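PDB 4IIY: MccF from Escherichia coli, which probably acts as a peptidase-family S66 hydrolase that gives the producing cell immunity to the antibiotic microcin C7. Local coordinates for residues Ala230-Ser234 against Ile353-Asn359; Leu246-Thr250 against Arg281-Leu286; Asn263-Ile269 against Lys294-Leu300. The protein carries 1 engineered substitution. All blocks are in the same frame, centred on the assembly; numbering follows the deposited sequence. Where two conformers were deposited one is given.

Contact 1 of 3, residues Ala230-Ser234 against Ile353-Asn359; sequences AFYGS and IDFDNKN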
loop_
_atom_site.group_PDB
_atom_site.type_symbol
_atom_site.label_atom_id
_atom_site.label_comp_id
_atom_site.label_asym_id
_atom_site.label_seq_id
_atom_site.Cartn_x
_atom_site.Cartn_y
_atom_site.Cartn_z
ATOM N N ALA B 230 -17.739 -19.592 -2.308
ATOM C CA ALA B 230 -18.582 -19.899 -1.155
ATOM C C ALA B 230 -19.399 -18.680 -0.770
ATOM O O ALA B 230 -18.909 -17.547 -0.838
ATOM C CB ALA B 230 -17.732 -20.359 0.026
ATOM N N PHE B 231 -20.642 -18.911 -0.369
ATOM C CA PHE B 231 -21.537 -17.849 0.068
ATOM C C PHE B 231 -21.738 -17.974 1.575
ATOM O O PHE B 231 -22.426 -18.890 2.047
ATOM C CB PHE B 231 -22.892 -17.951 -0.647
ATOM C CG PHE B 231 -22.862 -17.573 -2.111
ATOM C CD1 PHE B 231 -23.425 -16.384 -2.537
ATOM C CD2 PHE B 231 -22.294 -18.414 -3.058
ATOM C CE1 PHE B 231 -23.424 -16.026 -3.871
ATOM C CE2 PHE B 231 -22.281 -18.057 -4.400
ATOM C CZ PHE B 231 -22.853 -16.863 -4.808
ATOM N N TYR B 232 -21.142 -17.062 2.331
ATOM C CA TYR B 232 -21.256 -17.070 3.785
ATOM C C TYR B 232 -22.320 -16.086 4.244
ATOM O O TYR B 232 -22.102 -14.878 4.269
ATOM C CB TYR B 232 -19.910 -16.722 4.425
ATOM C CG TYR B 232 -18.825 -17.726 4.148
ATOM C CD1 TYR B 232 -18.791 -18.938 4.823
ATOM C CD2 TYR B 232 -17.810 -17.455 3.232
ATOM C CE1 TYR B 232 -17.797 -19.860 4.583
ATOM C CE2 TYR B 232 -16.807 -18.370 2.988
ATOM C CZ TYR B 232 -16.806 -19.571 3.669
ATOM O OH TYR B 232 -15.818 -20.495 3.437
ATOM N N GLY B 233 -23.484 -16.608 4.601
ATOM C CA GLY B 233 -24.580 -15.766 5.030
ATOM C C GLY B 233 -25.891 -16.364 4.576
ATOM O O GLY B 233 -25.920 -17.462 4.021
ATOM N N SER B 234 -26.975 -15.638 4.813
ATOM C CA SER B 234 -28.292 -16.076 4.379
ATOM C C SER B 234 -29.084 -14.877 3.890
ATOM O O SER B 234 -28.689 -13.725 4.104
ATOM C CB SER B 234 -29.040 -16.777 5.520
ATOM O OG SER B 234 -29.328 -15.870 6.570
ATOM N N ILE B 353 -26.975 -9.928 -4.020
ATOM C CA ILE B 353 -26.390 -11.226 -3.740
ATOM C C ILE B 353 -27.420 -12.052 -2.983
ATOM O O ILE B 353 -27.874 -11.654 -1.907
ATOM C CB ILE B 353 -25.110 -11.118 -2.887
ATOM C CG1 ILE B 353 -24.093 -10.167 -3.528
ATOM C CG2 ILE B 353 -24.508 -12.507 -2.669
ATOM C CD1 ILE B 353 -22.911 -9.860 -2.624
ATOM N N ASP B 354 -27.799 -13.192 -3.550
ATOM C CA ASP B 354 -28.712 -14.097 -2.872
ATOM C C ASP B 354 -27.893 -15.201 -2.241
ATOM O O ASP B 354 -27.411 -16.108 -2.918
ATOM C CB ASP B 354 -29.730 -14.662 -3.856
ATOM C CG ASP B 354 -30.820 -15.460 -3.173
ATOM O OD1 ASP B 354 -30.562 -16.058 -2.114
ATOM O OD2 ASP B 354 -31.951 -15.475 -3.716
ATOM N N PHE B 355 -27.706 -15.099 -0.936
ATOM C CA PHE B 355 -26.897 -16.063 -0.210
ATOM C C PHE B 355 -27.568 -17.426 -0.072
ATOM O O PHE B 355 -26.886 -18.444 0.060
ATOM C CB PHE B 355 -26.500 -15.492 1.148
ATOM C CG PHE B 355 -25.494 -14.389 1.043
ATOM C CD1 PHE B 355 -24.141 -14.674 1.020
ATOM C CD2 PHE B 355 -25.900 -13.072 0.917
ATOM C CE1 PHE B 355 -23.210 -13.661 0.904
ATOM C CE2 PHE B 355 -24.969 -12.059 0.792
ATOM C CZ PHE B 355 -23.629 -12.360 0.780
ATOM N N ASP B 356 -28.894 -17.443 -0.118
ATOM C CA ASP B 356 -29.625 -18.704 -0.015
ATOM C C ASP B 356 -29.557 -19.487 -1.321
ATOM O O ASP B 356 -29.355 -20.698 -1.319
ATOM C CB ASP B 356 -31.085 -18.456 0.373
ATOM C CG ASP B 356 -31.234 -17.819 1.747
ATOM O OD1 ASP B 356 -30.343 -18.005 2.602
ATOM O OD2 ASP B 356 -32.251 -17.132 1.962
ATOM N N ASN B 357 -29.715 -18.786 -2.436
ATOM C CA ASN B 357 -29.679 -19.423 -3.754
ATOM C C ASN B 357 -28.302 -19.415 -4.416
ATOM O O ASN B 357 -28.140 -19.906 -5.531
ATOM C CB ASN B 357 -30.737 -18.803 -4.669
ATOM C CG ASN B 357 -32.137 -19.123 -4.210
ATOM O OD1 ASN B 357 -32.900 -18.238 -3.805
ATOM N ND2 ASN B 357 -32.471 -20.392 -4.239
ATOM N N LYS B 358 -27.312 -18.856 -3.718
ATOM C CA LYS B 358 -25.923 -18.842 -4.192
ATOM C C LYS B 358 -25.784 -18.211 -5.571
ATOM O O LYS B 358 -25.238 -18.823 -6.488
ATOM C CB LYS B 358 -25.322 -20.251 -4.215
ATOM C CG LYS B 358 -25.619 -21.102 -2.994
ATOM C CD LYS B 358 -25.135 -20.491 -1.713
ATOM C CE LYS B 358 -25.409 -21.433 -0.545
ATOM N NZ LYS B 358 -25.463 -20.718 0.762
ATOM N N ASN B 359 -26.274 -16.985 -5.719
ATOM C CA ASN B 359 -26.094 -16.272 -6.976
ATOM C C ASN B 359 -25.924 -14.774 -6.755
ATOM O O ASN B 359 -26.106 -14.268 -5.643
ATOM C CB ASN B 359 -27.206 -16.601 -7.992
ATOM C CG ASN B 359 -28.596 -16.171 -7.526
ATOM O OD1 ASN B 359 -28.767 -15.127 -6.901
ATOM N ND2 ASN B 359 -29.606 -16.988 -7.849
#

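Contact 2 of 3, residues Leu246-Thr250 against Arg281-Leu286; sequences LNTLT and RLFSML. With 1EI (5'-O-(L-alpha-glutamylsulfamoyl)inosine), chain K.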
loop_
_atom_site.group_PDB
_atom_site.type_symbol
_atom_site.label_atom_id
_atom_site.label_comp_id
_atom_site.label_asym_id
_atom_site.label_seq_id
_atom_site.Cartn_x
_atom_site.Cartn_y
_atom_site.Cartn_z
ATOM N N LEU B 246 -7.754 -3.970 -4.033
ATOM C CA LEU B 246 -7.631 -3.338 -2.725
ATOM C C LEU B 246 -6.264 -2.694 -2.513
ATOM O O LEU B 246 -6.173 -1.556 -2.060
ATOM C CB LEU B 246 -7.970 -4.336 -1.617
ATOM C CG LEU B 246 -7.841 -3.839 -0.183
ATOM C CD1 LEU B 246 -8.646 -2.565 0.053
ATOM C CD2 LEU B 246 -8.264 -4.957 0.780
ATOM N N ASN B 247 -5.190 -3.399 -2.858
ATOM C CA ASN B 247 -3.885 -2.781 -2.731
ATOM C C ASN B 247 -3.807 -1.477 -3.537
ATOM O O ASN B 247 -3.236 -0.480 -3.084
ATOM C CB ASN B 247 -2.793 -3.752 -3.162
ATOM C CG ASN B 247 -1.417 -3.297 -2.735
ATOM O OD1 ASN B 247 -1.155 -3.118 -1.550
ATOM N ND2 ASN B 247 -0.533 -3.098 -3.701
ATOM N N THR B 248 -4.364 -1.472 -4.743
ATOM C CA THR B 248 -4.344 -0.260 -5.558
ATOM C C THR B 248 -5.129 0.898 -4.928
ATOM O O THR B 248 -4.742 2.064 -5.055
ATOM C CB THR B 248 -4.873 -0.544 -6.972
ATOM O OG1 THR B 248 -4.051 -1.539 -7.582
ATOM C CG2 THR B 248 -4.841 0.708 -7.837
ATOM N N LEU B 249 -6.224 0.592 -4.238
ATOM C CA LEU B 249 -7.015 1.634 -3.594
ATOM C C LEU B 249 -6.190 2.444 -2.591
ATOM O O LEU B 249 -6.479 3.617 -2.357
ATOM C CB LEU B 249 -8.258 1.049 -2.919
ATOM C CG LEU B 249 -9.338 0.545 -3.881
ATOM C CD1 LEU B 249 -10.431 -0.193 -3.109
ATOM C CD2 LEU B 249 -9.943 1.668 -4.725
ATOM N N THR B 250 -5.177 1.832 -1.991
ATOM C CA THR B 250 -4.319 2.576 -1.079
ATOM C C THR B 250 -3.654 3.790 -1.746
ATOM O O THR B 250 -3.281 4.739 -1.057
ATOM C CB THR B 250 -3.222 1.701 -0.409
ATOM O OG1 THR B 250 -2.245 1.292 -1.374
ATOM C CG2 THR B 250 -3.823 0.485 0.288
ATOM N N ARG B 281 -2.862 -6.731 6.626
ATOM C CA ARG B 281 -2.662 -5.286 6.681
ATOM C C ARG B 281 -3.774 -4.529 5.950
ATOM O O ARG B 281 -4.305 -3.533 6.452
ATOM C CB ARG B 281 -1.304 -4.926 6.078
ATOM C CG ARG B 281 -0.914 -3.485 6.238
ATOM C CD ARG B 281 0.521 -3.270 5.736
ATOM N NE ARG B 281 0.561 -3.058 4.292
ATOM C CZ ARG B 281 0.230 -1.908 3.723
ATOM N NH1 ARG B 281 -0.153 -0.894 4.486
ATOM N NH2 ARG B 281 0.279 -1.768 2.404
ATOM N N LEU B 282 -4.120 -4.997 4.753
ATOM C CA LEU B 282 -5.131 -4.318 3.947
ATOM C C LEU B 282 -6.531 -4.465 4.546
ATOM O O LEU B 282 -7.315 -3.514 4.530
ATOM C CB LEU B 282 -5.096 -4.825 2.502
ATOM C CG LEU B 282 -3.818 -4.493 1.734
ATOM C CD1 LEU B 282 -3.768 -5.291 0.435
ATOM C CD2 LEU B 282 -3.706 -3.001 1.439
ATOM N N PHE B 283 -6.849 -5.639 5.087
ATOM C CA PHE B 283 -8.142 -5.817 5.740
ATOM C C PHE B 283 -8.218 -4.927 6.990
ATOM O O PHE B 283 -9.254 -4.304 7.256
ATOM C CB PHE B 283 -8.374 -7.280 6.134
ATOM C CG PHE B 283 -8.667 -8.223 4.981
ATOM C CD1 PHE B 283 -9.043 -7.761 3.730
ATOM C CD2 PHE B 283 -8.577 -9.594 5.185
ATOM C CE1 PHE B 283 -9.319 -8.665 2.697
ATOM C CE2 PHE B 283 -8.859 -10.496 4.180
ATOM C CZ PHE B 283 -9.239 -10.035 2.936
ATOM N N SER B 284 -7.136 -4.854 7.765
ATOM C CA SER B 284 -7.135 -3.965 8.928
ATOM C C SER B 284 -7.248 -2.486 8.537
ATOM O O SER B 284 -7.903 -1.724 9.236
ATOM C CB SER B 284 -5.939 -4.224 9.843
ATOM O OG SER B 284 -6.210 -5.367 10.653
ATOM N N MET B 285 -6.648 -2.088 7.412
ATOM C CA MET B 285 -6.834 -0.728 6.907
ATOM C C MET B 285 -8.320 -0.412 6.741
ATOM O O MET B 285 -8.808 0.626 7.190
ATOM C CB MET B 285 -6.086 -0.547 5.584
ATOM C CG MET B 285 -6.091 0.880 5.017
ATOM S SD MET B 285 -7.599 1.354 4.121
ATOM C CE MET B 285 -7.473 0.269 2.704
ATOM N N LEU B 286 -9.047 -1.322 6.105
ATOM C CA LEU B 286 -10.490 -1.137 5.923
ATOM C C LEU B 286 -11.207 -1.023 7.270
ATOM O O LEU B 286 -12.076 -0.170 7.457
ATOM C CB LEU B 286 -11.086 -2.283 5.105
ATOM C CG LEU B 286 -10.597 -2.404 3.662
ATOM C CD1 LEU B 286 -11.075 -3.725 3.063
ATOM C CD2 LEU B 286 -11.066 -1.205 2.847
HETATM O O6 1EI K . 5.729 -12.598 -16.673
HETATM C C6 1EI K . 4.576 -12.931 -16.320
HETATM N N1 1EI K . 4.232 -14.227 -16.178
HETATM C C2 1EI K . 2.996 -14.600 -15.803
HETATM N N3 1EI K . 2.010 -13.724 -15.546
HETATM C C5 1EI K . 3.549 -11.907 -16.054
HETATM C C4 1EI K . 2.232 -12.397 -15.655
HETATM N N7 1EI K . 3.470 -10.562 -16.084
HETATM C C8 1EI K . 2.209 -10.216 -15.729
HETATM N N9 1EI K . 1.483 -11.316 -15.475
HETATM C "C1'" 1EI K . 0.074 -11.353 -15.051
HETATM O "O4'" 1EI K . -0.669 -10.264 -15.581
HETATM C "C2'" 1EI K . 0.022 -11.195 -13.546
HETATM O "O2'" 1EI K . 0.058 -12.476 -12.918
HETATM C "C3'" 1EI K . -1.295 -10.488 -13.317
HETATM O "O3'" 1EI K . -2.268 -11.429 -12.869
HETATM C "C4'" 1EI K . -1.727 -9.963 -14.675
HETATM C "C5'" 1EI K . -2.007 -8.466 -14.643
HETATM O "O5'" 1EI K . -0.825 -7.733 -14.309
HETATM S SBF 1EI K . -0.973 -6.275 -13.856
HETATM O OAE 1EI K . 0.207 -5.544 -14.265
HETATM O OAF 1EI K . -2.167 -5.776 -14.485
HETATM N NAQ 1EI K . -1.143 -6.313 -12.318
HETATM C C 1EI K . -1.439 -5.272 -11.511
HETATM O O 1EI K . -1.643 -4.108 -11.839
HETATM C CA 1EI K . -1.570 -5.591 -10.050
HETATM N N 1EI K . -1.216 -6.976 -9.790
HETATM C CB 1EI K . -0.711 -4.632 -9.233
HETATM C CG 1EI K . -1.397 -4.257 -7.922
HETATM C CD 1EI K . -1.207 -5.348 -6.892
HETATM O OE1 1EI K . -0.880 -6.490 -7.274
HETATM O OE2 1EI K . -1.386 -5.058 -5.696
#

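Contact 3 of 3, residues Asn263-Ile269 against Lys294-Leu300; sequences NGDILFI and KVSAIIL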
loop_
_atom_site.group_PDB
_atom_site.type_symbol
_atom_site.label_atom_id
_atom_site.label_comp_id
_atom_site.label_asym_id
_atom_site.label_seq_id
_atom_site.Cartn_x
_atom_site.Cartn_y
_atom_site.Cartn_z
ATOM N N ASN B 263 -23.199 3.708 3.965
ATOM C CA ASN B 263 -24.039 2.695 4.585
ATOM C C ASN B 263 -24.825 1.924 3.536
ATOM O O ASN B 263 -25.465 2.516 2.672
ATOM C CB ASN B 263 -25.020 3.338 5.569
ATOM C CG ASN B 263 -24.344 3.829 6.830
ATOM O OD1 ASN B 263 -23.363 3.251 7.295
ATOM N ND2 ASN B 263 -24.883 4.900 7.407
ATOM N N GLY B 264 -24.779 0.602 3.629
ATOM C CA GLY B 264 -25.533 -0.228 2.712
ATOM C C GLY B 264 -24.810 -0.646 1.445
ATOM O O GLY B 264 -25.311 -1.497 0.726
ATOM N N ASP B 265 -23.650 -0.059 1.157
ATOM C CA ASP B 265 -22.874 -0.474 -0.013
ATOM C C ASP B 265 -22.450 -1.934 0.098
ATOM O O ASP B 265 -22.327 -2.489 1.195
ATOM C CB ASP B 265 -21.598 0.365 -0.158
ATOM C CG ASP B 265 -21.841 1.750 -0.733
ATOM O OD1 ASP B 265 -22.938 2.054 -1.263
ATOM O OD2 ASP B 265 -20.876 2.549 -0.667
ATOM N N ILE B 266 -22.204 -2.546 -1.053
ATOM C CA ILE B 266 -21.522 -3.835 -1.121
ATOM C C ILE B 266 -20.063 -3.576 -1.494
ATOM O O ILE B 266 -19.791 -2.970 -2.523
ATOM C CB ILE B 266 -22.186 -4.774 -2.154
ATOM C CG1 ILE B 266 -23.596 -5.147 -1.693
ATOM C CG2 ILE B 266 -21.337 -6.024 -2.382
ATOM C CD1 ILE B 266 -24.386 -5.963 -2.702
ATOM N N LEU B 267 -19.134 -4.016 -0.657
ATOM C CA LEU B 267 -17.719 -3.813 -0.944
ATOM C C LEU B 267 -17.213 -4.929 -1.830
ATOM O O LEU B 267 -17.348 -6.095 -1.472
ATOM C CB LEU B 267 -16.904 -3.808 0.350
ATOM C CG LEU B 267 -15.393 -3.632 0.162
ATOM C CD1 LEU B 267 -15.086 -2.219 -0.285
ATOM C CD2 LEU B 267 -14.663 -3.965 1.450
ATOM N N PHE B 268 -16.621 -4.580 -2.971
ATOM C CA PHE B 268 -15.957 -5.544 -3.844
ATOM C C PHE B 268 -14.451 -5.299 -3.763
ATOM O O PHE B 268 -13.983 -4.188 -4.048
ATOM C CB PHE B 268 -16.446 -5.378 -5.289
ATOM C CG PHE B 268 -15.554 -6.035 -6.303
ATOM C CD1 PHE B 268 -15.424 -7.413 -6.339
ATOM C CD2 PHE B 268 -14.832 -5.275 -7.209
ATOM C CE1 PHE B 268 -14.577 -8.023 -7.272
ATOM C CE2 PHE B 268 -13.992 -5.879 -8.142
ATOM C CZ PHE B 268 -13.867 -7.252 -8.170
ATOM N N ILE B 269 -13.708 -6.330 -3.369
ATOM C CA ILE B 269 -12.255 -6.228 -3.267
ATOM C C ILE B 269 -11.590 -7.503 -3.776
ATOM O O ILE B 269 -12.082 -8.626 -3.560
ATOM C CB ILE B 269 -11.778 -5.935 -1.827
ATOM C CG1 ILE B 269 -12.538 -6.814 -0.837
ATOM C CG2 ILE B 269 -11.952 -4.460 -1.501
ATOM C CD1 ILE B 269 -11.967 -6.783 0.578
ATOM N N LYS B 294 -20.137 0.095 7.797
ATOM C CA LYS B 294 -21.031 0.621 6.774
ATOM C C LYS B 294 -21.587 -0.427 5.822
ATOM O O LYS B 294 -22.771 -0.385 5.484
ATOM C CB LYS B 294 -20.314 1.672 5.930
ATOM C CG LYS B 294 -19.919 2.947 6.654
ATOM C CD LYS B 294 -19.053 3.788 5.712
ATOM C CE LYS B 294 -18.533 5.068 6.329
ATOM N NZ LYS B 294 -17.598 5.727 5.363
ATOM N N VAL B 295 -20.738 -1.332 5.342
ATOM C CA VAL B 295 -21.131 -2.176 4.218
ATOM C C VAL B 295 -22.081 -3.300 4.626
ATOM O O VAL B 295 -21.996 -3.831 5.736
ATOM C CB VAL B 295 -19.918 -2.724 3.420
ATOM C CG1 VAL B 295 -19.086 -1.568 2.874
ATOM C CG2 VAL B 295 -19.057 -3.636 4.271
ATOM N N SER B 296 -22.982 -3.655 3.714
ATOM C CA SER B 296 -23.962 -4.696 4.013
ATOM C C SER B 296 -23.532 -6.084 3.544
ATOM O O SER B 296 -24.116 -7.094 3.952
ATOM C CB SER B 296 -25.324 -4.335 3.428
ATOM O OG SER B 296 -25.828 -3.149 4.017
ATOM N N ALA B 297 -22.503 -6.146 2.703
ATOM C CA ALA B 297 -21.931 -7.413 2.259
ATOM C C ALA B 297 -20.552 -7.122 1.680
ATOM O O ALA B 297 -20.237 -5.978 1.337
ATOM C CB ALA B 297 -22.828 -8.089 1.210
ATOM N N ILE B 298 -19.742 -8.170 1.580
ATOM C CA ILE B 298 -18.423 -8.086 0.967
ATOM C C ILE B 298 -18.301 -9.170 -0.094
ATOM O O ILE B 298 -18.691 -10.317 0.139
ATOM C CB ILE B 298 -17.312 -8.285 2.021
ATOM C CG1 ILE B 298 -17.376 -7.172 3.073
ATOM C CG2 ILE B 298 -15.931 -8.336 1.358
ATOM C CD1 ILE B 298 -16.675 -7.529 4.357
ATOM N N ILE B 299 -17.771 -8.790 -1.257
ATOM C CA ILE B 299 -17.386 -9.733 -2.300
ATOM C C ILE B 299 -15.864 -9.799 -2.353
ATOM O O ILE B 299 -15.202 -8.773 -2.572
ATOM C CB ILE B 299 -17.891 -9.285 -3.677
ATOM C CG1 ILE B 299 -19.417 -9.109 -3.686
ATOM C CG2 ILE B 299 -17.445 -10.270 -4.768
ATOM C CD1 ILE B 299 -19.921 -8.341 -4.897
ATOM N N LEU B 300 -15.306 -10.984 -2.122
ATOM C CA LEU B 300 -13.876 -11.201 -2.303
ATOM C C LEU B 300 -13.667 -11.871 -3.652
ATOM O O LEU B 300 -14.166 -12.987 -3.886
ATOM C CB LEU B 300 -13.307 -12.115 -1.215
ATOM C CG LEU B 300 -13.480 -11.688 0.242
ATOM C CD1 LEU B 300 -12.905 -12.757 1.159
ATOM C CD2 LEU B 300 -12.820 -10.336 0.514
#

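Contact 1 of 3, residues Ala230-Ser234 against Ile353-Asn359
F231 lies flat against the main chain of K358. K358 CA stands over the middle of the F231 ring, 3.5 Å from its centroid and only 5° off the ring normal, a clear CH-pi contact. The lysine chain then runs past the phenylalanine in the opposite sense. A bend at chi2 (-59°) folds it back so that K358 CD reaches F231 CB at 3.6 Å, while K358 NZ ends on F355 O at 2.8 Å, capturing a carbonyl of its own turn. Its aliphatic length and charged tip suit a place needing apolar cover and a donor. At its edge, near the ring plane, the F231 ring meets I353 CG2, 3.9 Å from F231 CE1, and F355 CD1. The same methyl sits above one face of F355, displaced toward that ring's rim, so a single branched side chain serves two aromatics. F355 slants across F231, its CD1 3.9 Å from F231 CB. At the backbone angles of G233 a CB would jam against the carbonyl O of Y232, and it would also sit tightly against F355 CD1. D356 OD1 approaches S234 CA to 3.3 Å, but its hydrogen bond goes to the backbone N of G235. Within the turn, D354 OD1 accepts from N357 N in an Asx motif, and K358 and N359 both face D354 as a G1 beta bulge. No hydrogen bond joins the two segments; side chains bridge them, and strands 236-245, 266-270, 297-301 and 330-334 lie between them in the order of the sheet. Strand 350-354 pairs with strand 236-245 through I353 and V237, whereas the outermost strand 230-232 lies beside strand 330-334, where F231 rests on L331; Y232 stacks on Y316 of helix 315-323.

Contact 2 of 3, residues Leu246-Thr250 against Arg281-Leu286
The carboxamide of N247 is the flat group that divides this contact: its ND2 donates to OE2 of the bound glutamylsulfamoyl inosine at 2.9 Å along a rather bent line (131° at the hydrogen), while its OD1 lies toward the helix, 3.9 Å from L282 CD2. The other planar groups, the F283 ring and the R281 guanidinium, are met at a slant, F283 by L246 CD2 at 4.1 Å and R281 more loosely by N247 OD1. L246 is a knob in a hole made by L282, F283, M285 and L286. With CG anti to the backbone N (chi1 178°) the leucine extends toward the side chains of helix 276-288: CD2 reaches L282 CB at 3.6 Å and meets L286 CD1 tip to tip at 3.8 Å, and CD1 touches M285 CE at 4.1 Å. Branched leucine fills such a hole, and flexible methionine can bend to close it. Further along, the T250 side chain crosses that of L282 at about a right angle, T250 CG2 lying 3.7 Å from L282 CD2. Its hydroxyl donates to N247 O at 2.7 Å, and T250 N bonds the same oxygen, so two groups hold one carbonyl. T250 OG1 also bonds R281 NH1 of the second subunit, and R281 NH1 reciprocates with T250 of that subunit. The chemistry is thus split: apolar side chains fasten segment 246-250 to helix 276-288, while hydrogen-bonding groups serve partners beyond the two segments, N247 ND2 the ligand carboxylate and T250 and R281 the second subunit.

Contact 3 of 3, residues Asn263-Ile269 against Lys294-Leu300
L267 O takes the shortest bond of this strand pair: I299 N donates to it at 2.7 Å, almost straight at 172°, and I298 CA adds a CA-H...O contact at 3.3 Å. The ladder goes on in the usual parallel manner. L267 N donates to A297 O at 3.0 Å, so L267 binds the residues before and after its partner I298, and I299 does likewise about F268, with I269 N giving to I299 O at 3.0 Å. Before the strands proper, G264 N reaches K294 O at 2.9 Å and S296 N bonds D265 O, carrying the pairing into the loops; G264 turns through a positive phi, easy for a residue without CB. On one face of the sheet lie I266, F268, A297 and I299. I266 CG2 touches I299 CD1 at 3.7 Å, and I299 CG2 lies in the plane of the F268 ring at its edge, 3.8 Å from F268 CD1. The opposite face carries L267, I269, I298 and L300. Here I269 places CG1 between its backbone N and carbonyl carbon (chi1 44°), and the I269 and L300 side chains lie side by side, pointing the same way, with I269 CD1 3.7 Å from L300 CD2. Beta-branched isoleucines suit these extended positions, and L286 and F283 of helix 276-288 pack on L267 and I269: the joining helix of a beta-alpha-beta crossover. The charged groups keep to the loop end, where D265 makes a salt bridge with R240 and bonds R262 N, while K294 NZ bonds I261 O. Though A297 N is buried without a partner, backbone bonds and apolar packing hold the strand core, fixing the strand that continues into E270, predicted to belong to the charge relay.

Contact 3 lies between the others, its centre about 14 Å from each, while the centres of contacts 1 and 2 are about 25 Å apart. Contacts 1 and 3 reach the same eight-stranded sheet and meet where I353 packs on I266, A297 and I299. Contact 2 sits against the other face, F283, L286 and L246 resting on L267 and I269. Along the chain contact 1 closes a long loop enclosing the other two, whose segments alternate as 246-250, 263-269, 281-286 and 294-300. Contacts 2 and 3 form one layered unit of the LD-carboxypeptidase C-terminal domain, in which contact 2 meets the ligand and the second subunit; contact 1 lies away from the annotated sites, at the surface.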